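Local coordinates for protein maleate cis-trans isomerase (Pseudomonas putida, PDB 4FQ5) that probably catalyses the cis-trans isomerisation of the C2-C3 double bond of maleate, yielding fumarate, at residues A[100-108]-A[136-144]; A[150-160]-A[213-224]. The protein carries 1 engineered substitution. All coordinates share one frame; numbering follows the deposited sequence.

Overall arrangement
The chain folds as two parallel four-stranded sheets, both with strand order 2-1-3-4, and each contact pairs two neighbouring strands of one sheet. Contact 1 joins strand 98-101 to strand 135-137, at one edge of the first sheet within this chain, together with the helices that follow them. Contact 2 joins the two central strands, 153-158 and 215-217, of the second. They come in series along the chain, helix 138-149 being followed, after a short turn, by strand 153-158. Their centres lie about 13 Å apart, yet they touch where Val-105 packs on Tyr-160 and Ala-102 on Val-222. Maleic acid is bound by both, which places the ligand site between the two sheets, at the C-terminal ends of their strands.

Contact 1. Residues A[100-108]-A[136-144]; sequences GYACLVAIM and ITSAGALID. With MAE (maleic acid), chain C.
Tyr-101 and Thr-137 lie side by side on neighbouring parallel strands of a Rossmann-like sheet, both strands leading into helices at their C-terminal ends. Backbone bonds set the register: Tyr-101 N gives to Ile-136 O at 2.7 Å, and Ser-138 N to Tyr-101 O at 3.0 Å. Beyond the strands, Ser-138 OG donates to Ala-102 O; the separation of 2.5 Å is very short and its exact value doubtful. The same hydroxyl is hydrogen-bonded to Thr-248. A water accepts from Ala-139 N and gives weak bonds to Tyr-101 O and Cys-103 O.

The apolar part joins helices 104-108 and 138-144, which cross at -93° with axes 8.7 Å apart. Small Ala-139 lies at the crossing, its CB 3.6 Å from Ile-107 CG2, while Leu-104 CD2 rests on Ala-139 CA and Leu-142 CD2. Met-108, extended beyond CG (chi3 177°), meets Ile-143 tip to tip, CE to CD1 at 3.5 Å.

At the start of helix 104-108, Leu-104 N and Val-105 N make weak bonds to O4 and O3 of one maleic acid carboxylate. The N-cap residue Cys-103, the predicted nucleophile, is covalently joined to the ligand: its SG lies 1.9 Å from maleic acid C3.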
# COMPACT_ATOMS: atom_id res chain seq x y z
N GLY A 100 13.63 -19.62 1.16
CA GLY A 100 13.88 -19.82 -0.26
C GLY A 100 15.34 -19.64 -0.61
O GLY A 100 15.94 -18.62 -0.30
N TYR A 101 15.92 -20.66 -1.24
CA TYR A 101 17.26 -20.58 -1.81
C TYR A 101 17.09 -19.99 -3.20
O TYR A 101 16.50 -20.61 -4.08
CB TYR A 101 17.87 -21.99 -1.88
CG TYR A 101 19.30 -22.11 -2.36
CD1 TYR A 101 20.30 -22.55 -1.51
CD2 TYR A 101 19.65 -21.82 -3.69
CE1 TYR A 101 21.62 -22.70 -1.94
CE2 TYR A 101 20.96 -21.95 -4.14
CZ TYR A 101 21.94 -22.40 -3.26
OH TYR A 101 23.25 -22.54 -3.68
N ALA A 102 17.59 -18.77 -3.38
CA ALA A 102 17.29 -17.96 -4.56
C ALA A 102 17.94 -18.38 -5.89
O ALA A 102 17.31 -18.28 -6.94
CB ALA A 102 17.57 -16.49 -4.28
N CYS A 103 19.17 -18.86 -5.89
CA CYS A 103 19.87 -19.04 -7.16
C CYS A 103 19.65 -20.39 -7.86
O CYS A 103 20.17 -21.42 -7.48
CB CYS A 103 21.36 -18.77 -6.98
SG CYS A 103 22.37 -18.79 -8.46
N LEU A 104 18.89 -20.33 -8.92
CA LEU A 104 18.50 -21.47 -9.75
C LEU A 104 19.71 -22.22 -10.31
O LEU A 104 19.79 -23.44 -10.20
CB LEU A 104 17.61 -20.98 -10.90
CG LEU A 104 17.06 -21.72 -12.14
CD1 LEU A 104 18.06 -22.58 -12.90
CD2 LEU A 104 15.78 -22.48 -11.87
N VAL A 105 20.64 -21.49 -10.93
CA VAL A 105 21.76 -22.11 -11.63
C VAL A 105 22.77 -22.76 -10.67
O VAL A 105 23.43 -23.74 -11.03
CB VAL A 105 22.41 -21.14 -12.64
CG1 VAL A 105 23.29 -20.10 -11.94
CG2 VAL A 105 23.20 -21.92 -13.68
N ALA A 106 22.88 -22.22 -9.46
CA ALA A 106 23.79 -22.76 -8.45
C ALA A 106 23.37 -24.17 -8.06
O ALA A 106 24.20 -25.06 -7.90
CB ALA A 106 23.81 -21.86 -7.23
N ILE A 107 22.06 -24.37 -7.92
CA ILE A 107 21.52 -25.69 -7.63
C ILE A 107 21.71 -26.63 -8.83
O ILE A 107 22.27 -27.72 -8.68
CB ILE A 107 20.03 -25.61 -7.22
CG1 ILE A 107 19.86 -24.95 -5.84
CG2 ILE A 107 19.38 -26.99 -7.27
CD1 ILE A 107 20.68 -25.56 -4.72
N MET A 108 21.26 -26.21 -10.00
CA MET A 108 21.33 -27.06 -11.19
C MET A 108 22.78 -27.39 -11.59
O MET A 108 23.05 -28.49 -12.06
CB MET A 108 20.52 -26.47 -12.36
CG MET A 108 19.01 -26.39 -12.08
SD MET A 108 18.01 -26.05 -13.54
CE MET A 108 16.35 -26.12 -12.88
N ILE A 136 12.39 -24.04 0.13
CA ILE A 136 12.12 -23.97 -1.31
C ILE A 136 13.43 -23.59 -1.97
O ILE A 136 14.17 -22.74 -1.46
CB ILE A 136 10.99 -22.95 -1.65
CG1 ILE A 136 9.61 -23.55 -1.36
CG2 ILE A 136 10.98 -22.61 -3.13
CD1 ILE A 136 9.14 -23.43 0.08
N THR A 137 13.76 -24.25 -3.08
CA THR A 137 14.80 -23.75 -3.96
C THR A 137 14.12 -23.23 -5.23
O THR A 137 13.10 -23.78 -5.64
CB THR A 137 15.86 -24.82 -4.33
OG1 THR A 137 15.27 -25.81 -5.17
CG2 THR A 137 16.43 -25.48 -3.06
N SER A 138 14.69 -22.18 -5.82
CA SER A 138 14.24 -21.64 -7.11
C SER A 138 14.18 -22.72 -8.19
O SER A 138 13.24 -22.76 -8.99
CB SER A 138 15.21 -20.57 -7.58
OG SER A 138 15.12 -19.44 -6.75
N ALA A 139 15.21 -23.56 -8.21
CA ALA A 139 15.31 -24.63 -9.19
C ALA A 139 14.14 -25.59 -9.07
O ALA A 139 13.47 -25.88 -10.07
CB ALA A 139 16.64 -25.37 -9.05
N GLY A 140 13.88 -26.06 -7.85
CA GLY A 140 12.79 -26.99 -7.58
C GLY A 140 11.43 -26.35 -7.81
O GLY A 140 10.52 -26.98 -8.35
N ALA A 141 11.31 -25.09 -7.40
CA ALA A 141 10.08 -24.32 -7.57
C ALA A 141 9.71 -24.21 -9.04
O ALA A 141 8.55 -24.40 -9.40
CB ALA A 141 10.22 -22.94 -6.94
N LEU A 142 10.71 -23.91 -9.88
CA LEU A 142 10.49 -23.80 -11.32
C LEU A 142 9.95 -25.10 -11.89
O LEU A 142 8.95 -25.09 -12.62
CB LEU A 142 11.77 -23.36 -12.06
CG LEU A 142 11.54 -22.99 -13.53
CD1 LEU A 142 10.90 -21.61 -13.65
CD2 LEU A 142 12.83 -23.03 -14.34
N ILE A 143 10.60 -26.22 -11.56
CA ILE A 143 10.14 -27.53 -12.00
C ILE A 143 8.73 -27.83 -11.49
O ILE A 143 7.86 -28.23 -12.27
CB ILE A 143 11.13 -28.66 -11.64
CG1 ILE A 143 12.31 -28.67 -12.61
CG2 ILE A 143 10.47 -30.03 -11.71
CD1 ILE A 143 13.58 -28.13 -12.03
N ASP A 144 8.49 -27.61 -10.20
CA ASP A 144 7.17 -27.83 -9.62
C ASP A 144 6.10 -26.92 -10.23
O ASP A 144 4.97 -27.35 -10.45
CB ASP A 144 7.20 -27.69 -8.09
CG ASP A 144 8.02 -28.79 -7.41
OD1 ASP A 144 8.30 -29.81 -8.08
OD2 ASP A 144 8.40 -28.63 -6.23
C1 MAE C . 21.31 -14.98 -9.57
O1 MAE C . 21.60 -13.96 -8.92
O2 MAE C . 20.59 -14.96 -10.59
C2 MAE C . 21.88 -16.26 -9.13
C3 MAE C . 21.45 -17.45 -9.52
C4 MAE C . 20.32 -17.68 -10.43
O3 MAE C . 20.55 -18.16 -11.54
O4 MAE C . 19.15 -17.45 -10.09
O HOH W 1 17.59 -22.76 -6.52

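Contact 2. Residues A[150-160]-A[213-224]. Engineered in segment 213-224: Ala-221 (natural residue Cys). With MAE (maleic acid), chain C.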
# COMPACT_ATOMS: atom_id res chain seq x y z
N GLY A 150 0.90 -28.01 -15.76
CA GLY A 150 0.66 -29.12 -16.68
C GLY A 150 1.40 -28.93 -17.99
O GLY A 150 1.11 -29.60 -18.98
N ALA A 151 2.37 -28.01 -18.00
CA ALA A 151 3.17 -27.73 -19.18
C ALA A 151 4.18 -28.86 -19.42
O ALA A 151 4.86 -29.30 -18.49
CB ALA A 151 3.88 -26.39 -19.03
N LYS A 152 4.25 -29.33 -20.66
CA LYS A 152 5.10 -30.47 -21.03
C LYS A 152 6.35 -30.02 -21.77
O LYS A 152 7.38 -30.71 -21.77
CB LYS A 152 4.32 -31.45 -21.90
CG LYS A 152 3.99 -32.76 -21.21
CD LYS A 152 2.77 -32.67 -20.31
CE LYS A 152 2.82 -33.77 -19.27
NZ LYS A 152 1.46 -34.20 -18.83
N ARG A 153 6.24 -28.86 -22.41
CA ARG A 153 7.29 -28.31 -23.23
C ARG A 153 7.39 -26.83 -22.88
O ARG A 153 6.37 -26.17 -22.63
CB ARG A 153 6.96 -28.50 -24.71
CG ARG A 153 8.14 -28.34 -25.66
CD ARG A 153 7.82 -28.95 -27.02
NE ARG A 153 9.01 -29.45 -27.69
CZ ARG A 153 9.77 -28.74 -28.53
NH1 ARG A 153 10.83 -29.28 -29.09
NH2 ARG A 153 9.46 -27.48 -28.80
N VAL A 154 8.60 -26.31 -22.86
CA VAL A 154 8.86 -24.99 -22.34
C VAL A 154 9.90 -24.26 -23.19
O VAL A 154 10.80 -24.88 -23.75
CB VAL A 154 9.25 -25.12 -20.84
CG1 VAL A 154 10.53 -24.39 -20.49
CG2 VAL A 154 8.08 -24.74 -19.94
N ALA A 155 9.73 -22.95 -23.34
CA ALA A 155 10.77 -22.10 -23.89
C ALA A 155 11.41 -21.35 -22.73
O ALA A 155 10.74 -21.06 -21.74
CB ALA A 155 10.22 -21.14 -24.93
N VAL A 156 12.70 -21.06 -22.83
CA VAL A 156 13.48 -20.55 -21.69
C VAL A 156 14.42 -19.43 -22.07
O VAL A 156 15.22 -19.57 -23.00
CB VAL A 156 14.33 -21.69 -21.04
CG1 VAL A 156 15.09 -21.17 -19.83
CG2 VAL A 156 13.47 -22.87 -20.65
N VAL A 157 14.34 -18.31 -21.35
CA VAL A 157 15.34 -17.25 -21.49
C VAL A 157 16.22 -17.25 -20.24
O VAL A 157 15.71 -17.36 -19.12
CB VAL A 157 14.68 -15.86 -21.66
CG1 VAL A 157 15.74 -14.80 -21.96
CG2 VAL A 157 13.62 -15.90 -22.76
N THR A 158 17.53 -17.12 -20.43
CA THR A 158 18.47 -17.00 -19.31
C THR A 158 19.46 -15.86 -19.58
O THR A 158 19.62 -15.45 -20.74
CB THR A 158 19.28 -18.29 -19.07
OG1 THR A 158 20.49 -18.25 -19.84
CG2 THR A 158 18.49 -19.55 -19.42
N PRO A 159 20.13 -15.34 -18.53
CA PRO A 159 21.19 -14.37 -18.74
C PRO A 159 22.59 -14.98 -18.74
O PRO A 159 23.57 -14.27 -18.97
CB PRO A 159 21.04 -13.45 -17.53
CG PRO A 159 20.61 -14.38 -16.44
CD PRO A 159 19.78 -15.46 -17.10
N TYR A 160 22.67 -16.29 -18.50
CA TYR A 160 23.94 -16.96 -18.27
C TYR A 160 24.79 -17.11 -19.53
O TYR A 160 24.30 -17.03 -20.65
CB TYR A 160 23.74 -18.38 -17.72
CG TYR A 160 22.66 -18.55 -16.67
CD1 TYR A 160 22.67 -17.80 -15.49
CD2 TYR A 160 21.66 -19.49 -16.84
CE1 TYR A 160 21.69 -17.98 -14.52
CE2 TYR A 160 20.68 -19.67 -15.89
CZ TYR A 160 20.70 -18.92 -14.73
OH TYR A 160 19.71 -19.12 -13.80
N VAL A 213 5.11 -24.48 -27.70
CA VAL A 213 5.51 -24.50 -26.31
C VAL A 213 4.28 -24.36 -25.41
O VAL A 213 3.29 -23.74 -25.81
CB VAL A 213 6.56 -23.38 -26.09
CG1 VAL A 213 6.30 -22.56 -24.84
CG2 VAL A 213 7.97 -23.95 -26.15
N ASP A 214 4.31 -24.96 -24.22
CA ASP A 214 3.17 -24.86 -23.29
C ASP A 214 3.29 -23.67 -22.32
O ASP A 214 2.28 -23.10 -21.90
CB ASP A 214 2.99 -26.15 -22.50
CG ASP A 214 2.57 -27.33 -23.37
OD1 ASP A 214 1.96 -27.11 -24.44
OD2 ASP A 214 2.83 -28.48 -22.96
N ALA A 215 4.52 -23.33 -21.95
CA ALA A 215 4.77 -22.20 -21.06
C ALA A 215 6.11 -21.57 -21.40
O ALA A 215 6.98 -22.23 -21.98
CB ALA A 215 4.73 -22.64 -19.60
N ILE A 216 6.26 -20.30 -21.06
CA ILE A 216 7.47 -19.55 -21.34
C ILE A 216 8.12 -19.19 -20.01
O ILE A 216 7.47 -18.62 -19.12
CB ILE A 216 7.18 -18.28 -22.16
CG1 ILE A 216 6.62 -18.64 -23.55
CG2 ILE A 216 8.44 -17.42 -22.32
CD1 ILE A 216 5.85 -17.53 -24.23
N VAL A 217 9.40 -19.55 -19.88
CA VAL A 217 10.19 -19.15 -18.73
C VAL A 217 10.93 -17.89 -19.14
O VAL A 217 11.95 -17.95 -19.84
CB VAL A 217 11.18 -20.25 -18.28
CG1 VAL A 217 12.03 -19.78 -17.12
CG2 VAL A 217 10.42 -21.52 -17.90
N ILE A 218 10.39 -16.74 -18.72
CA ILE A 218 10.91 -15.43 -19.11
C ILE A 218 12.28 -15.14 -18.47
O ILE A 218 13.07 -14.37 -19.01
CB ILE A 218 9.90 -14.30 -18.79
CG1 ILE A 218 10.32 -12.97 -19.43
CG2 ILE A 218 9.67 -14.15 -17.29
CD1 ILE A 218 9.20 -11.96 -19.58
N SER A 219 12.54 -15.76 -17.32
CA SER A 219 13.87 -15.73 -16.70
C SER A 219 14.06 -16.96 -15.84
O SER A 219 13.28 -17.20 -14.91
CB SER A 219 14.07 -14.47 -15.85
OG SER A 219 15.39 -14.44 -15.32
N ALA A 220 15.07 -17.76 -16.18
CA ALA A 220 15.47 -18.89 -15.35
C ALA A 220 16.30 -18.39 -14.18
O ALA A 220 16.43 -19.06 -13.16
CB ALA A 220 16.27 -19.90 -16.16
N ALA A 221 16.87 -17.20 -14.34
CA ALA A 221 17.67 -16.57 -13.30
C ALA A 221 16.84 -15.66 -12.43
O ALA A 221 15.81 -15.12 -12.84
CB ALA A 221 18.82 -15.79 -13.91
N VAL A 222 17.34 -15.46 -11.22
CA VAL A 222 16.66 -14.70 -10.22
C VAL A 222 17.22 -13.27 -10.16
O VAL A 222 16.58 -12.37 -9.61
CB VAL A 222 16.71 -15.51 -8.90
CG1 VAL A 222 17.24 -14.71 -7.73
CG2 VAL A 222 15.36 -16.16 -8.63
N GLN A 223 18.39 -13.05 -10.75
CA GLN A 223 18.96 -11.70 -10.84
C GLN A 223 18.37 -10.85 -11.98
O GLN A 223 18.28 -9.63 -11.87
CB GLN A 223 20.49 -11.73 -10.96
CG GLN A 223 21.17 -10.37 -11.00
CD GLN A 223 21.19 -9.65 -9.66
OE1 GLN A 223 20.18 -9.56 -8.96
NE2 GLN A 223 22.36 -9.10 -9.32
N MET A 224 18.00 -11.49 -13.09
CA MET A 224 17.50 -10.75 -14.24
C MET A 224 16.05 -10.32 -14.00
O MET A 224 15.19 -11.16 -13.83
CB MET A 224 17.58 -11.61 -15.51
CG MET A 224 17.14 -10.86 -16.75
SD MET A 224 17.49 -11.73 -18.28
CE MET A 224 16.32 -13.08 -18.24
C1 MAE C . 21.31 -14.98 -9.57
O1 MAE C . 21.60 -13.96 -8.92
O2 MAE C . 20.59 -14.96 -10.59
C2 MAE C . 21.88 -16.26 -9.13
C3 MAE C . 21.45 -17.45 -9.52
C4 MAE C . 20.32 -17.68 -10.43
O3 MAE C . 20.55 -18.16 -11.54
O4 MAE C . 19.15 -17.45 -10.09
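The Tyr-160 ring meets Ala-221 CB obliquely, carries Pro-159 CD over the centre of one face, 4.0 Å above the plane, and has maleic acid O3 at its edge, near the plane. Its hydroxyl OH donates to that O3 at 2.6 Å. Ala-221 is engineered, the natural cysteine being the predicted proton donor; its CB presses on Pro-159 CD at 3.3 Å, a close fit for two carbons. Next to it, Val-222 N gives to maleic acid O4 at 2.9 Å and Gln-223 N to O2, so main-chain N-H groups hold oxygens of both carboxylates.

The second flat group, the Asp-214 carboxylate, marks the far end. With CG anti to the carbonyl carbon (chi1 -67°), OD2 faces segment 150-160 and accepts Lys-152 N on its anti lone pair at 2.8 Å (164° at the hydrogen), plus a weak bond from Arg-153 N. With an alanine at Asp-214, Lys-152 N would probably lose its acceptor and the turn into strand 153-158 its side-chain tie.

Between these ends the two central strands of the second parallel, Rossmann-like sheet run side by side, axes at 20°, and the loop after strand 215-217 carries the ligand-binding N-H groups. Val-217 N bonds to Ala-155 O at 2.7 Å; past the corner at Ile-218, Ala-220 N returns to Val-157 O at 3.0 Å. Val-154 CG1 packs on Val-217 CG2, and Val-157 crosses Met-224 at about a right angle.

Strand 153-158 lies between strands 178-184 and 215-217. Val-157 and Ile-216 both pack on Ile-205 of helix 201-206, Pro-159 and Met-224 touch Val-193 of helix 190-194, and Val-217 rests on Ile-242 of strand 241-243.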